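Putative capsular polysaccharide biosynthesis protein (Streptococcus pneumoniae serotype 4, PDB 6EWJ) probably acts as a pyridoxal-phosphate-dependent sugar aminotransferase in the biosynthesis of pneumococcal teichoic acid. Local coordinates at residues Q338-A343 with I381-H386; L70-L75 with T129-P134; R47-Y52 with T58-S63. All blocks are in the same frame, centred on the assembly; numbering follows the deposited sequence.

Contact 1 of 3, residues Q338-A343 with I381-H386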
ATOM      1  N   GLN A 338     -25.412 -23.069  -6.000  1.00 35.11           N
ATOM      2  CA  GLN A 338     -24.750 -24.392  -6.098  1.00 37.48           C
ATOM      3  C   GLN A 338     -25.171 -25.179  -7.374  1.00 37.61           C
ATOM      4  O   GLN A 338     -24.341 -25.887  -7.973  1.00 37.00           O
ATOM      5  CB  GLN A 338     -24.955 -25.216  -4.812  1.00 39.95           C
ATOM      6  CG  GLN A 338     -24.434 -24.568  -3.531  1.00 40.82           C
ATOM      7  CD  GLN A 338     -22.948 -24.278  -3.502  1.00 43.30           C
ATOM      8  OE1 GLN A 338     -22.134 -24.916  -4.190  1.00 46.78           O
ATOM      9  NE2 GLN A 338     -22.569 -23.304  -2.657  1.00 44.08           N
ATOM     10  N   GLU A 339     -26.436 -25.045  -7.786  1.00 37.24           N
ATOM     11  CA  GLU A 339     -26.901 -25.645  -9.046  1.00 38.22           C
ATOM     12  C   GLU A 339     -26.275 -24.977 -10.275  1.00 36.74           C
ATOM     13  O   GLU A 339     -25.977 -25.652 -11.257  1.00 37.26           O
ATOM     14  CB  GLU A 339     -28.417 -25.560  -9.179  1.00 39.45           C
ATOM     15  CG  GLU A 339     -29.171 -26.552  -8.312  1.00 41.32           C
ATOM     16  CD  GLU A 339     -29.019 -27.978  -8.792  1.00 43.85           C
ATOM     17  OE1 GLU A 339     -29.036 -28.226 -10.025  1.00 45.69           O
ATOM     18  OE2 GLU A 339     -28.883 -28.868  -7.937  1.00 46.00           O
ATOM     19  N   LEU A 340     -26.089 -23.667 -10.231  1.00 34.70           N
ATOM     20  CA  LEU A 340     -25.335 -22.972 -11.307  1.00 34.25           C
ATOM     21  C   LEU A 340     -23.907 -23.497 -11.404  1.00 34.09           C
ATOM     22  O   LEU A 340     -23.393 -23.752 -12.498  1.00 34.54           O
ATOM     23  CB  LEU A 340     -25.312 -21.459 -11.087  1.00 33.10           C
ATOM     24  CG  LEU A 340     -26.645 -20.736 -11.390  1.00 33.22           C
ATOM     25  CD1 LEU A 340     -26.583 -19.273 -10.966  1.00 32.09           C
ATOM     26  CD2 LEU A 340     -26.953 -20.828 -12.878  1.00 33.94           C
ATOM     27  N   ALA A 341     -23.302 -23.700 -10.241  1.00 34.14           N
ATOM     28  CA  ALA A 341     -21.934 -24.193 -10.155  1.00 34.98           C
ATOM     29  C   ALA A 341     -21.788 -25.618 -10.725  1.00 37.32           C
ATOM     30  O   ALA A 341     -20.850 -25.889 -11.466  1.00 36.60           O
ATOM     31  CB  ALA A 341     -21.447 -24.137  -8.721  1.00 34.51           C
ATOM     32  N   LYS A 342     -22.758 -26.496 -10.451  1.00 39.03           N
ATOM     33  CA  LYS A 342     -22.776 -27.842 -11.062  1.00 41.69           C
ATOM     34  C   LYS A 342     -22.921 -27.814 -12.571  1.00 42.17           C
ATOM     35  O   LYS A 342     -22.502 -28.751 -13.250  1.00 42.80           O
ATOM     36  CB  LYS A 342     -23.891 -28.709 -10.476  1.00 43.97           C
ATOM     37  CG  LYS A 342     -23.638 -29.129  -9.045  1.00 45.09           C
ATOM     38  CD  LYS A 342     -24.777 -29.990  -8.529  1.00 47.55           C
ATOM     39  CE  LYS A 342     -24.759 -30.056  -7.012  1.00 48.22           C
ATOM     40  NZ  LYS A 342     -26.085 -30.515  -6.513  1.00 49.60           N
ATOM     41  N   ALA A 343     -23.540 -26.748 -13.082  1.00 41.01           N
ATOM     42  CA  ALA A 343     -23.739 -26.555 -14.516  1.00 41.27           C
ATOM     43  C   ALA A 343     -22.561 -25.779 -15.170  1.00 40.41           C
ATOM     44  O   ALA A 343     -22.651 -25.392 -16.325  1.00 40.43           O
ATOM     45  CB  ALA A 343     -25.071 -25.843 -14.750  1.00 40.89           C
ATOM     46  N   ILE A 381     -28.324 -12.719  -6.890  1.00 20.49           N
ATOM     47  CA  ILE A 381     -27.280 -13.489  -7.538  1.00 20.65           C
ATOM     48  C   ILE A 381     -26.602 -12.666  -8.619  1.00 20.74           C
ATOM     49  O   ILE A 381     -27.256 -12.089  -9.507  1.00 20.34           O
ATOM     50  CB  ILE A 381     -27.825 -14.805  -8.127  1.00 21.72           C
ATOM     51  CG1 ILE A 381     -28.320 -15.740  -6.983  1.00 21.87           C
ATOM     52  CG2 ILE A 381     -26.758 -15.557  -8.894  1.00 22.00           C
ATOM     53  CD1 ILE A 381     -29.139 -16.924  -7.457  1.00 22.94           C
ATOM     54  N   THR A 382     -25.279 -12.639  -8.577  1.00 20.40           N
ATOM     55  CA  THR A 382     -24.531 -11.970  -9.585  1.00 20.76           C
ATOM     56  C   THR A 382     -24.029 -12.989 -10.594  1.00 21.45           C
ATOM     57  O   THR A 382     -23.338 -13.944 -10.233  1.00 21.44           O
ATOM     58  CB  THR A 382     -23.347 -11.196  -8.995  1.00 20.03           C
ATOM     59  OG1 THR A 382     -23.773 -10.514  -7.834  1.00 19.95           O
ATOM     60  CG2 THR A 382     -22.808 -10.188  -9.962  1.00 19.91           C
ATOM     61  N   LEU A 383     -24.379 -12.768 -11.859  1.00 22.02           N
ATOM     62  CA  LEU A 383     -23.890 -13.587 -12.969  1.00 22.83           C
ATOM     63  C   LEU A 383     -22.646 -12.988 -13.550  1.00 22.37           C
ATOM     64  O   LEU A 383     -22.459 -11.783 -13.405  1.00 21.41           O
ATOM     65  CB  LEU A 383     -24.933 -13.657 -14.088  1.00 23.86           C
ATOM     66  CG  LEU A 383     -26.334 -14.137 -13.682  1.00 24.60           C
ATOM     67  CD1 LEU A 383     -27.239 -14.137 -14.902  1.00 25.38           C
ATOM     68  CD2 LEU A 383     -26.293 -15.504 -13.037  1.00 25.34           C
ATOM     69  N   PRO A 384     -21.809 -13.815 -14.216  1.00 22.87           N
ATOM     70  CA  PRO A 384     -20.574 -13.354 -14.778  1.00 22.83           C
ATOM     71  C   PRO A 384     -20.808 -12.221 -15.807  1.00 23.04           C
ATOM     72  O   PRO A 384     -21.775 -12.279 -16.588  1.00 23.67           O
ATOM     73  CB  PRO A 384     -20.035 -14.602 -15.484  1.00 23.80           C
ATOM     74  CG  PRO A 384     -20.530 -15.715 -14.669  1.00 24.12           C
ATOM     75  CD  PRO A 384     -21.948 -15.275 -14.383  1.00 23.94           C
ATOM     76  N   LEU A 385     -19.985 -11.188 -15.724  1.00 22.79           N
ATOM     77  CA  LEU A 385     -20.007 -10.065 -16.692  1.00 23.46           C
ATOM     78  C   LEU A 385     -18.580  -9.567 -16.863  1.00 24.27           C
ATOM     79  O   LEU A 385     -18.059  -8.824 -16.028  1.00 23.80           O
ATOM     80  CB  LEU A 385     -20.910  -8.931 -16.224  1.00 22.83           C
ATOM     81  CG  LEU A 385     -21.097  -7.732 -17.177  1.00 23.18           C
ATOM     82  CD1 LEU A 385     -21.581  -8.150 -18.539  1.00 23.91           C
ATOM     83  CD2 LEU A 385     -22.040  -6.704 -16.575  1.00 22.97           C
ATOM     84  N   HIS A 386     -17.959 -10.024 -17.948  1.00 25.80           N
ATOM     85  CA  HIS A 386     -16.610  -9.667 -18.279  1.00 26.26           C
ATOM     86  C   HIS A 386     -16.426  -9.941 -19.766  1.00 27.96           C
ATOM     87  O   HIS A 386     -17.254 -10.611 -20.410  1.00 28.11           O
ATOM     88  CB  HIS A 386     -15.632 -10.515 -17.458  1.00 25.90           C
ATOM     89  CG  HIS A 386     -15.855 -11.993 -17.571  1.00 27.23           C
ATOM     90  ND1 HIS A 386     -15.358 -12.753 -18.608  1.00 28.78           N
ATOM     91  CD2 HIS A 386     -16.515 -12.859 -16.764  1.00 27.46           C
ATOM     92  CE1 HIS A 386     -15.686 -14.022 -18.427  1.00 29.44           C
ATOM     93  NE2 HIS A 386     -16.405 -14.109 -17.319  1.00 28.31           N
TER
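L340 reaches out from helix 330-342 and meets I381 and L383 of strand 380-383 through a single methyl, CD1. The apolar part of the contact is just this: L340 CD1 lies 4.3 Å from I381 CG2 and equally 4.3 Å from L383 CD2. The leucine is stretched to full length, with CD1 anti to CA (chi2 172°), letting it bridge a gap in which the closest CA atoms, of L340 and L383, are 9.6 Å apart. The isoleucine offers its short branch, while L383 sets off across the line towards the helix, and its branch brings CD2 in. F401 of helix 391-409 packs against both strand residues.

Charged groups keep to the outer part of the helix. E339 OE2 and K342 NZ form a salt bridge at 3.5 Å, one turn apart, and the other carboxylate oxygen, OE1, is paired with K407, so one glutamate serves two lysines.

Backbone bonds hold the strand. I381 pairs with T323 and L383 with Y321 at the margin of a three-stranded antiparallel sheet. At the helix end the A343 carbonyl bonds the hydroxyl of Y396.

Across the two segments the attraction is thus dispersion between methyls in a buried layer, while the polar bonds nearby hold each element to other parts of the fold: a helix-on-sheet seam in the small C-terminal part of the aminotransferase.

Contact 2 of 3, residues L70-L75 with T129-P134; sequences LILRVL and TKVIIP
V131 points from its strand at the gap between L72 and L75, two leucines one turn apart on helix 64-74, and its two methyls share them unequally. CG2 does most of the touching: it lies 3.8 Å from L75 CD1 and 4.1 Å from L72 CD2. CG1 meets L72 alone of the two, again at CD2, 4.2 Å away. The valine rotamer explains the split, since CG1 stands anti to the backbone N (chi1 169°) and leaves CG2 beside that nitrogen, facing the later leucine.

The leucines use different branches. L75 starts out directly at the strand and presents CD1, the methyl that continues its extended chain (chi2 173°). L72 leaves the helix more obliquely, and its extended branch, CD1, heads away from the valine; it is the bent branch, CD2, that turns in over both valine methyls. Each leucine therefore lies at a slant to the valine.

K130 starts toward the helix and then swings off, placing its charge in a cation-pi contact with F158. The carbonyl of L75 is taken by Q165 and S162. V83 and V174, from the strands flanking 129-132, pack against V131.

Such helix-on-sheet packing belongs to the large domain of fold type I pyridoxal phosphate enzymes. At the start of this helix lie A64 and T65, which bind pyridoxal 5'-phosphate in another structure of this protein (it is absent here); the T65 side chain is about 9 Å from that of L72. Methyls alone meet between the two segments, so the grip is hydrophobic and not directional, and the helix seats by shape on a core from which the nearby lysine charge is turned away.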
ATOM      1  N   LEU A  70      -7.278   7.875   1.896  1.00 18.57           N
ATOM      2  CA  LEU A  70      -6.545   9.151   1.778  1.00 18.58           C
ATOM      3  C   LEU A  70      -7.465  10.340   1.652  1.00 19.14           C
ATOM      4  O   LEU A  70      -7.182  11.391   2.205  1.00 19.27           O
ATOM      5  CB  LEU A  70      -5.503   9.136   0.671  1.00 18.77           C
ATOM      6  CG  LEU A  70      -4.256   8.261   0.955  1.00 18.17           C
ATOM      7  CD1 LEU A  70      -3.177   8.617  -0.051  1.00 18.15           C
ATOM      8  CD2 LEU A  70      -3.722   8.366   2.379  1.00 18.19           C
ATOM      9  N   ILE A  71      -8.574  10.170   0.946  1.00 18.79           N
ATOM     10  CA  ILE A  71      -9.584  11.229   0.877  1.00 19.23           C
ATOM     11  C   ILE A  71     -10.027  11.624   2.303  1.00 19.56           C
ATOM     12  O   ILE A  71     -10.038  12.802   2.670  1.00 19.73           O
ATOM     13  CB  ILE A  71     -10.796  10.797   0.010  1.00 19.38           C
ATOM     14  CG1 ILE A  71     -10.356  10.661  -1.457  1.00 19.10           C
ATOM     15  CG2 ILE A  71     -11.936  11.802   0.150  1.00 20.01           C
ATOM     16  CD1 ILE A  71     -11.349   9.967  -2.362  1.00 19.10           C
ATOM     17  N   LEU A  72     -10.372  10.601   3.098  1.00 19.06           N
ATOM     18  CA  LEU A  72     -10.725  10.847   4.468  1.00 19.57           C
ATOM     19  C   LEU A  72      -9.619  11.510   5.241  1.00 19.91           C
ATOM     20  O   LEU A  72      -9.885  12.401   6.040  1.00 20.20           O
ATOM     21  CB  LEU A  72     -11.162   9.557   5.166  1.00 19.28           C
ATOM     22  CG  LEU A  72     -12.392   8.846   4.631  1.00 18.72           C
ATOM     23  CD1 LEU A  72     -12.694   7.671   5.560  1.00 18.60           C
ATOM     24  CD2 LEU A  72     -13.587   9.772   4.513  1.00 19.15           C
ATOM     25  N   ARG A  73      -8.367  11.076   5.036  1.00 19.91           N
ATOM     26  CA  ARG A  73      -7.258  11.701   5.758  1.00 20.67           C
ATOM     27  C   ARG A  73      -6.974  13.139   5.287  1.00 21.24           C
ATOM     28  O   ARG A  73      -6.621  13.996   6.094  1.00 21.54           O
ATOM     29  CB  ARG A  73      -5.994  10.846   5.717  1.00 20.65           C
ATOM     30  CG  ARG A  73      -6.161   9.526   6.434  1.00 20.42           C
ATOM     31  CD  ARG A  73      -4.891   8.707   6.438  1.00 20.39           C
ATOM     32  NE  ARG A  73      -5.101   7.469   7.176  1.00 20.56           N
ATOM     33  CZ  ARG A  73      -5.133   7.324   8.492  1.00 21.48           C
ATOM     34  NH1 ARG A  73      -4.913   8.330   9.335  1.00 22.35           N
ATOM     35  NH2 ARG A  73      -5.368   6.113   8.995  1.00 21.90           N
ATOM     36  N   VAL A  74      -7.202  13.424   4.007  1.00 21.34           N
ATOM     37  CA  VAL A  74      -7.022  14.803   3.476  1.00 22.05           C
ATOM     38  C   VAL A  74      -8.111  15.710   4.108  1.00 23.61           C
ATOM     39  O   VAL A  74      -7.828  16.811   4.604  1.00 23.88           O
ATOM     40  CB  VAL A  74      -7.080  14.823   1.950  1.00 21.76           C
ATOM     41  CG1 VAL A  74      -7.325  16.230   1.416  1.00 22.45           C
ATOM     42  CG2 VAL A  74      -5.805  14.200   1.367  1.00 21.16           C
ATOM     43  N   LEU A  75      -9.332  15.188   4.172  1.00 23.77           N
ATOM     44  CA  LEU A  75     -10.414  15.876   4.892  1.00 25.24           C
ATOM     45  C   LEU A  75     -10.245  15.980   6.429  1.00 26.35           C
ATOM     46  O   LEU A  75     -11.020  16.686   7.085  1.00 27.18           O
ATOM     47  CB  LEU A  75     -11.747  15.203   4.556  1.00 24.39           C
ATOM     48  CG  LEU A  75     -12.184  15.312   3.100  1.00 23.91           C
ATOM     49  CD1 LEU A  75     -13.415  14.476   2.881  1.00 23.35           C
ATOM     50  CD2 LEU A  75     -12.416  16.769   2.687  1.00 25.00           C
ATOM     51  N   THR A 129     -21.608  14.568  11.487  1.00 31.58           N
ATOM     52  CA  THR A 129     -21.485  14.003  10.155  1.00 30.22           C
ATOM     53  C   THR A 129     -20.564  14.887   9.330  1.00 29.82           C
ATOM     54  O   THR A 129     -20.805  16.099   9.210  1.00 30.42           O
ATOM     55  CB  THR A 129     -22.835  13.863   9.418  1.00 30.47           C
ATOM     56  OG1 THR A 129     -23.815  13.292  10.282  1.00 30.52           O
ATOM     57  CG2 THR A 129     -22.674  12.945   8.190  1.00 29.31           C
ATOM     58  N   LYS A 130     -19.490  14.279   8.810  1.00 29.29           N
ATOM     59  CA  LYS A 130     -18.548  14.943   7.904  1.00 29.25           C
ATOM     60  C   LYS A 130     -18.608  14.493   6.454  1.00 27.36           C
ATOM     61  O   LYS A 130     -18.313  15.292   5.538  1.00 27.55           O
ATOM     62  CB  LYS A 130     -17.099  14.757   8.375  1.00 29.76           C
ATOM     63  CG  LYS A 130     -16.770  15.297   9.752  1.00 31.45           C
ATOM     64  CD  LYS A 130     -17.190  16.743   9.957  1.00 33.82           C
ATOM     65  CE  LYS A 130     -16.647  17.272  11.273  1.00 35.47           C
ATOM     66  NZ  LYS A 130     -16.997  18.684  11.428  1.00 37.34           N
ATOM     67  N   VAL A 131     -18.944  13.230   6.221  1.00 25.09           N
ATOM     68  CA  VAL A 131     -18.814  12.625   4.899  1.00 23.62           C
ATOM     69  C   VAL A 131     -19.947  11.647   4.667  1.00 22.89           C
ATOM     70  O   VAL A 131     -20.396  10.960   5.602  1.00 23.12           O
ATOM     71  CB  VAL A 131     -17.475  11.878   4.734  1.00 22.80           C
ATOM     72  CG1 VAL A 131     -17.442  11.038   3.468  1.00 21.97           C
ATOM     73  CG2 VAL A 131     -16.312  12.850   4.707  1.00 23.33           C
ATOM     74  N   ILE A 132     -20.415  11.597   3.431  1.00 22.03           N
ATOM     75  CA  ILE A 132     -21.315  10.571   2.969  1.00 21.18           C
ATOM     76  C   ILE A 132     -20.566   9.823   1.870  1.00 20.24           C
ATOM     77  O   ILE A 132     -19.998  10.454   0.952  1.00 19.78           O
ATOM     78  CB  ILE A 132     -22.630  11.146   2.410  1.00 21.63           C
ATOM     79  CG1 ILE A 132     -23.380  11.882   3.504  1.00 22.70           C
ATOM     80  CG2 ILE A 132     -23.513  10.016   1.861  1.00 21.31           C
ATOM     81  CD1 ILE A 132     -24.485  12.797   3.032  1.00 23.84           C
ATOM     82  N   ILE A 133     -20.583   8.488   1.954  1.00 19.53           N
ATOM     83  CA  ILE A 133     -20.002   7.609   0.927  1.00 19.02           C
ATOM     84  C   ILE A 133     -21.082   6.754   0.198  1.00 19.43           C
ATOM     85  O   ILE A 133     -21.319   5.604   0.581  1.00 19.98           O
ATOM     86  CB  ILE A 133     -18.876   6.671   1.512  1.00 18.22           C
ATOM     87  CG1 ILE A 133     -17.872   7.469   2.361  1.00 18.30           C
ATOM     88  CG2 ILE A 133     -18.140   5.930   0.370  1.00 17.68           C
ATOM     89  CD1 ILE A 133     -16.740   6.633   2.988  1.00 17.80           C
ATOM     90  N   PRO A 134     -21.719   7.292  -0.862  1.00 20.07           N
ATOM     91  CA  PRO A 134     -22.503   6.434  -1.732  1.00 19.91           C
ATOM     92  C   PRO A 134     -21.619   5.424  -2.481  1.00 19.68           C
ATOM     93  O   PRO A 134     -20.459   5.757  -2.810  1.00 20.01           O
ATOM     94  CB  PRO A 134     -23.112   7.430  -2.754  1.00 20.69           C
ATOM     95  CG  PRO A 134     -22.803   8.809  -2.248  1.00 20.98           C
ATOM     96  CD  PRO A 134     -21.528   8.629  -1.463  1.00 20.43           C
TER

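Contact 3 of 3, residues R47-Y52 with T58-S63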
ATOM      1  N   ARG A  47      -2.917  12.004 -15.845  1.00 21.94           N
ATOM      2  CA  ARG A  47      -3.335  13.039 -16.832  1.00 23.38           C
ATOM      3  C   ARG A  47      -4.472  12.513 -17.729  1.00 22.94           C
ATOM      4  O   ARG A  47      -5.527  13.139 -17.827  1.00 23.12           O
ATOM      5  CB  ARG A  47      -2.119  13.507 -17.639  1.00 25.00           C
ATOM      6  CG  ARG A  47      -1.149  14.358 -16.800  1.00 26.47           C
ATOM      7  CD  ARG A  47      -0.146  15.196 -17.657  1.00 28.34           C
ATOM      8  NE  ARG A  47       0.829  14.374 -18.380  1.00 29.46           N
ATOM      9  CZ  ARG A  47       1.952  13.855 -17.868  1.00 30.72           C
ATOM     10  NH1 ARG A  47       2.291  14.113 -16.610  1.00 31.32           N
ATOM     11  NH2 ARG A  47       2.741  13.091 -18.618  1.00 31.01           N
ATOM     12  N   ARG A  48      -4.275  11.349 -18.340  1.00 22.44           N
ATOM     13  CA  ARG A  48      -5.282  10.752 -19.211  1.00 23.10           C
ATOM     14  C   ARG A  48      -6.600  10.404 -18.477  1.00 22.39           C
ATOM     15  O   ARG A  48      -7.680  10.590 -19.008  1.00 21.60           O
ATOM     16  CB  ARG A  48      -4.694   9.531 -19.920  1.00 24.03           C
ATOM     17  CG  ARG A  48      -3.596   9.887 -20.933  1.00 26.20           C
ATOM     18  CD  ARG A  48      -3.126   8.671 -21.699  1.00 27.34           C
ATOM     19  NE  ARG A  48      -4.276   8.076 -22.370  1.00 29.14           N
ATOM     20  CZ  ARG A  48      -4.411   6.793 -22.725  1.00 30.14           C
ATOM     21  NH1 ARG A  48      -3.423   5.908 -22.538  1.00 30.05           N
ATOM     22  NH2 ARG A  48      -5.536   6.406 -23.321  1.00 30.67           N
ATOM     23  N   LEU A  49      -6.476   9.893 -17.249  1.00 21.26           N
ATOM     24  CA  LEU A  49      -7.644   9.563 -16.462  1.00 21.03           C
ATOM     25  C   LEU A  49      -8.474  10.814 -16.104  1.00 21.12           C
ATOM     26  O   LEU A  49      -9.706  10.768 -16.165  1.00 20.75           O
ATOM     27  CB  LEU A  49      -7.227   8.772 -15.192  1.00 20.50           C
ATOM     28  CG  LEU A  49      -6.888   7.309 -15.377  1.00 20.67           C
ATOM     29  CD1 LEU A  49      -6.415   6.727 -14.018  1.00 20.29           C
ATOM     30  CD2 LEU A  49      -8.092   6.519 -15.882  1.00 21.24           C
ATOM     31  N   SER A  50      -7.773  11.903 -15.763  1.00 21.54           N
ATOM     32  CA  SER A  50      -8.400  13.211 -15.459  1.00 22.47           C
ATOM     33  C   SER A  50      -9.245  13.732 -16.636  1.00 23.73           C
ATOM     34  O   SER A  50     -10.387  14.132 -16.459  1.00 23.90           O
ATOM     35  CB  SER A  50      -7.370  14.258 -15.081  1.00 22.49           C
ATOM     36  OG  SER A  50      -6.702  13.946 -13.881  1.00 22.45           O
ATOM     37  N   LEU A  51      -8.687  13.629 -17.837  1.00 24.78           N
ATOM     38  CA  LEU A  51      -9.448  13.948 -19.042  1.00 26.36           C
ATOM     39  C   LEU A  51     -10.657  13.034 -19.214  1.00 25.57           C
ATOM     40  O   LEU A  51     -11.764  13.501 -19.569  1.00 25.75           O
ATOM     41  CB  LEU A  51      -8.574  13.899 -20.294  1.00 27.81           C
ATOM     42  CG  LEU A  51      -7.464  14.931 -20.321  1.00 29.23           C
ATOM     43  CD1 LEU A  51      -6.453  14.544 -21.384  1.00 30.48           C
ATOM     44  CD2 LEU A  51      -7.969  16.359 -20.592  1.00 30.89           C
ATOM     45  N   TYR A  52     -10.454  11.745 -19.007  1.00 24.56           N
ATOM     46  CA  TYR A  52     -11.536  10.758 -19.122  1.00 24.53           C
ATOM     47  C   TYR A  52     -12.663  11.003 -18.110  1.00 24.06           C
ATOM     48  O   TYR A  52     -13.844  10.882 -18.472  1.00 24.51           O
ATOM     49  CB  TYR A  52     -10.999   9.320 -19.016  1.00 24.06           C
ATOM     50  CG  TYR A  52     -12.014   8.241 -19.260  1.00 23.84           C
ATOM     51  CD1 TYR A  52     -12.430   7.923 -20.538  1.00 25.22           C
ATOM     52  CD2 TYR A  52     -12.546   7.505 -18.206  1.00 23.49           C
ATOM     53  CE1 TYR A  52     -13.393   6.927 -20.775  1.00 25.38           C
ATOM     54  CE2 TYR A  52     -13.492   6.506 -18.438  1.00 23.29           C
ATOM     55  CZ  TYR A  52     -13.920   6.236 -19.732  1.00 24.15           C
ATOM     56  OH  TYR A  52     -14.877   5.243 -19.974  1.00 23.83           O
ATOM     57  N   THR A  58      -5.818  13.737 -11.057  1.00 20.59           N
ATOM     58  CA  THR A  58      -6.054  12.393 -10.500  1.00 19.73           C
ATOM     59  C   THR A  58      -4.775  11.919  -9.783  1.00 19.58           C
ATOM     60  O   THR A  58      -3.651  12.239 -10.227  1.00 19.72           O
ATOM     61  CB  THR A  58      -6.449  11.441 -11.603  1.00 19.43           C
ATOM     62  OG1 THR A  58      -7.637  11.955 -12.232  1.00 19.68           O
ATOM     63  CG2 THR A  58      -6.709  10.048 -11.092  1.00 18.78           C
ATOM     64  N   VAL A  59      -4.970  11.210  -8.681  1.00 18.73           N
ATOM     65  CA  VAL A  59      -3.866  10.641  -7.871  1.00 18.96           C
ATOM     66  C   VAL A  59      -3.994   9.137  -7.967  1.00 18.27           C
ATOM     67  O   VAL A  59      -4.982   8.558  -7.505  1.00 17.88           O
ATOM     68  CB  VAL A  59      -3.951  11.069  -6.412  1.00 19.14           C
ATOM     69  CG1 VAL A  59      -2.787  10.454  -5.610  1.00 19.46           C
ATOM     70  CG2 VAL A  59      -3.958  12.566  -6.304  1.00 20.15           C
ATOM     71  N   CYS A  60      -3.059   8.527  -8.672  1.00 18.58           N
ATOM     72  CA  CYS A  60      -3.096   7.096  -8.913  1.00 18.13           C
ATOM     73  C   CYS A  60      -2.370   6.448  -7.740  1.00 18.09           C
ATOM     74  O   CYS A  60      -1.300   6.925  -7.318  1.00 17.42           O
ATOM     75  CB  CYS A  60      -2.404   6.717 -10.193  1.00 19.13           C
ATOM     76  SG  CYS A  60      -3.469   6.863 -11.623  1.00 21.40           S
ATOM     77  N   LEU A  61      -3.003   5.412  -7.179  1.00 17.27           N
ATOM     78  CA  LEU A  61      -2.505   4.771  -5.963  1.00 17.11           C
ATOM     79  C   LEU A  61      -2.621   3.250  -6.100  1.00 16.45           C
ATOM     80  O   LEU A  61      -3.052   2.709  -7.151  1.00 16.06           O
ATOM     81  CB  LEU A  61      -3.326   5.276  -4.783  1.00 17.67           C
ATOM     82  CG  LEU A  61      -3.391   6.783  -4.482  1.00 18.13           C
ATOM     83  CD1 LEU A  61      -4.506   7.115  -3.520  1.00 18.60           C
ATOM     84  CD2 LEU A  61      -2.084   7.252  -3.948  1.00 19.26           C
ATOM     85  N   ASN A  62      -2.269   2.523  -5.042  1.00 16.14           N
ATOM     86  CA  ASN A  62      -2.199   1.039  -5.150  1.00 16.25           C
ATOM     87  C   ASN A  62      -3.474   0.251  -4.905  1.00 16.22           C
ATOM     88  O   ASN A  62      -3.480  -0.964  -5.097  1.00 16.21           O
ATOM     89  CB  ASN A  62      -1.042   0.452  -4.299  1.00 16.41           C
ATOM     90  CG  ASN A  62      -1.308   0.503  -2.792  1.00 16.41           C
ATOM     91  OD1 ASN A  62      -2.433   0.778  -2.324  1.00 15.48           O
ATOM     92  ND2 ASN A  62      -0.248   0.280  -2.015  1.00 16.10           N
ATOM     93  N   SER A  63      -4.549   0.944  -4.520  1.00 16.14           N
ATOM     94  CA  SER A  63      -5.872   0.351  -4.342  1.00 16.07           C
ATOM     95  C   SER A  63      -6.893   1.458  -4.213  1.00 16.19           C
ATOM     96  O   SER A  63      -6.525   2.633  -3.918  1.00 18.05           O
ATOM     97  CB  SER A  63      -5.977  -0.582  -3.095  1.00 15.68           C
ATOM     98  OG  SER A  63      -6.015   0.153  -1.889  1.00 15.66           O
TER
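S50 of helix 40-53 and T58 of strand 58-61 bring their CA atoms to 5.5 Å, either side of the chain's reversal. The two axes approach to 8.0 Å and run at 125° to each other, so the strand returns obliquely along the helix and diverges from it after its first residues.

At the tight end the hydroxyls of S50 and T58 are hydrogen-bonded, OG to OG1 at 2.7 Å. S50 OG stands anti to its own carbonyl carbon (chi1 -65°), from where it also bonds the E46 carbonyl a turn earlier. The serine oxygen thus has one partner on the helix and one on the strand, which satisfies a buried polar group. L49 CD1 rests on C60 SG at 3.8 Å, and the T58 methyl CG2 sits 4.3 Å from L49 CB. E46 adds a second link by accepting the C60 backbone N-H on OE2.

Within this chain, strand 58-61 is an outer strand of the seven-stranded sheet, bonded through V59 and L61 to strand 213-217. Helix 40-53 covers the side of T58 and C60, and L49 and Y52 reach on to L278 of helix 268-299; V59 points the other way, onto Y229 and F232 of helix 225-236.

Overall arrangement
From the N terminus, contact 3 comes first and closes a short loop, five residues between its segments, bringing helix 40-53 onto strand 58-61. Contact 2 follows: its 53-residue loop carries strands 82-86 and 103-107 and brings strand 129-132 against helix 64-74. Contact 1 comes last, joining helix 330-342 to strand 380-383 over 37 residues. The three stand in series, and none encloses or crosses another. Contacts 2 and 3 serve the same seven-stranded sheet and meet directly, L70 CD1 lying 4.0 Å from L61 CD1. Contact 1 belongs to the separate three-stranded sheet, across the chain's centre, its nearest atoms about 14 Å from contact 3 and about 17 Å from contact 2.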